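PDB 4I62: amino acid ABC transporter, periplasmic amino acid-binding protein, putative from Streptococcus pneumoniae, which binds L-arginine and probably delivers it to an ABC transporter for import into the cell. Local coordinates for residues D243-I246 against Q247-E251. Residues are numbered along the deposited sequence; the frame is centred on the assembly and turned at random. Where two conformers were deposited one is given.
Sequences DKTI and QKLKE
The last turns of the amphipathic helix 236-251 join D243-I246 to Q247-E251 through four successive i to i+4 backbone hydrogen bonds, from Q247 N to D243 O, K248 N to K244 O, L249 N to T245 O and K250 N to I246 O. The bond from K250 N to I246 O is 2.9 Å long. K244 O also accepts a hydrogen bond from a water at 2.8 Å, on the solvent side of the helix.

Side chains four residues apart run alongside one another on both faces. On the buried face, T245 CG2 lies 4.1 Å from L249 CD1. The T245 methyl stands anti to the backbone N (chi1 -55° for OG1), while OG1 turns back beside that N and bonds to A241 O, one turn earlier, and both residues pack on helix 67-79, T245 at A74 and I75, L249 at L71. I246 sends CG2 against the aliphatic part of K250, 4.0 Å from CD; beyond this apolar stem the extended lysine carries NZ to P124 O, while I246 itself rests on T123 and Y125.

On the exposed face, K244 and K248 point the same way, and in one of the two conformers of K244 its NZ comes within 3.6 Å of K248 NZ. In that conformer K244 is bent at its last torsion (chi4 -52°), while K248 bends one bond earlier (chi3 -61°), turning the two ends toward each other. The proximity is probably unfavourable electrostatically, although in the same conformer a weak, long ion pair of K244 NZ with E78 may offset part of it. The arrangement is that of an amphipathic alpha-helix, here packed against helix 67-79 on the outside of one lobe of the type II periplasmic binding protein fold.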
# COMPACT_ATOMS: atom_id res chain seq x y z
N ASP A 243 8.16 -13.25 -10.17
CA ASP A 243 9.05 -13.75 -9.11
C ASP A 243 10.52 -13.70 -9.50
O ASP A 243 11.36 -13.45 -8.65
CB ASP A 243 8.62 -15.16 -8.70
CG ASP A 243 7.38 -15.14 -7.82
OD1 ASP A 243 6.90 -14.03 -7.47
OD2 ASP A 243 6.88 -16.19 -7.44
N LYS A 244 10.85 -13.94 -10.78
CA LYS A 244 12.22 -13.78 -11.24
C LYS A 244 12.68 -12.34 -11.00
O LYS A 244 13.82 -12.10 -10.60
CB LYS A 244 12.30 -14.12 -12.74
CG LYS A 244 13.65 -13.84 -13.37
CD LYS A 244 13.59 -14.09 -14.87
CE LYS A 244 14.96 -14.05 -15.52
NZ LYS A 244 15.72 -12.83 -15.18
N THR A 245 11.79 -11.39 -11.27
CA THR A 245 12.11 -9.98 -11.11
C THR A 245 12.30 -9.60 -9.64
O THR A 245 13.27 -8.93 -9.28
CB THR A 245 11.03 -9.09 -11.79
OG1 THR A 245 10.88 -9.47 -13.14
CG2 THR A 245 11.39 -7.62 -11.72
N ILE A 246 11.36 -10.04 -8.79
CA ILE A 246 11.50 -9.78 -7.37
C ILE A 246 12.78 -10.40 -6.83
O ILE A 246 13.51 -9.75 -6.08
CB ILE A 246 10.26 -10.27 -6.59
CG1 ILE A 246 9.04 -9.40 -6.96
CG2 ILE A 246 10.51 -10.21 -5.10
CD1 ILE A 246 7.70 -10.01 -6.51
N GLN A 247 13.06 -11.65 -7.18
CA GLN A 247 14.28 -12.34 -6.74
C GLN A 247 15.55 -11.53 -7.08
O GLN A 247 16.43 -11.33 -6.27
CB GLN A 247 14.31 -13.73 -7.37
CG GLN A 247 15.58 -14.59 -7.07
CD GLN A 247 15.53 -15.99 -7.69
OE1 GLN A 247 16.16 -16.26 -8.73
NE2 GLN A 247 14.84 -16.90 -7.02
N LYS A 248 15.60 -11.05 -8.32
CA LYS A 248 16.74 -10.28 -8.77
C LYS A 248 16.90 -8.99 -7.97
O LYS A 248 18.01 -8.63 -7.54
CB LYS A 248 16.56 -9.98 -10.26
CG LYS A 248 17.65 -9.13 -10.87
CD LYS A 248 17.35 -8.76 -12.32
CE LYS A 248 17.22 -9.99 -13.20
NZ LYS A 248 17.40 -9.67 -14.65
N LEU A 249 15.79 -8.28 -7.78
CA LEU A 249 15.84 -7.00 -7.06
C LEU A 249 16.16 -7.18 -5.58
O LEU A 249 16.83 -6.33 -4.99
CB LEU A 249 14.53 -6.22 -7.23
CG LEU A 249 14.23 -5.71 -8.63
CD1 LEU A 249 12.80 -5.20 -8.72
CD2 LEU A 249 15.15 -4.59 -9.02
N LYS A 250 15.72 -8.29 -4.99
CA LYS A 250 16.03 -8.58 -3.60
C LYS A 250 17.51 -8.91 -3.44
O LYS A 250 18.19 -8.33 -2.59
CB LYS A 250 15.18 -9.75 -3.08
CG LYS A 250 13.77 -9.36 -2.74
CD LYS A 250 13.07 -10.51 -2.07
CE LYS A 250 11.90 -10.01 -1.24
NZ LYS A 250 11.35 -11.06 -0.34
N GLU A 251 18.02 -9.83 -4.25
CA GLU A 251 19.36 -10.34 -4.02
C GLU A 251 20.42 -9.26 -4.23
O GLU A 251 21.51 -9.34 -3.65
CB GLU A 251 19.63 -11.54 -4.92
CG GLU A 251 19.97 -11.11 -6.35
CD GLU A 251 20.30 -12.28 -7.24
OE1 GLU A 251 20.65 -13.36 -6.70
OE2 GLU A 251 20.19 -12.11 -8.48
O HOH W 1 15.93 -13.91 -11.18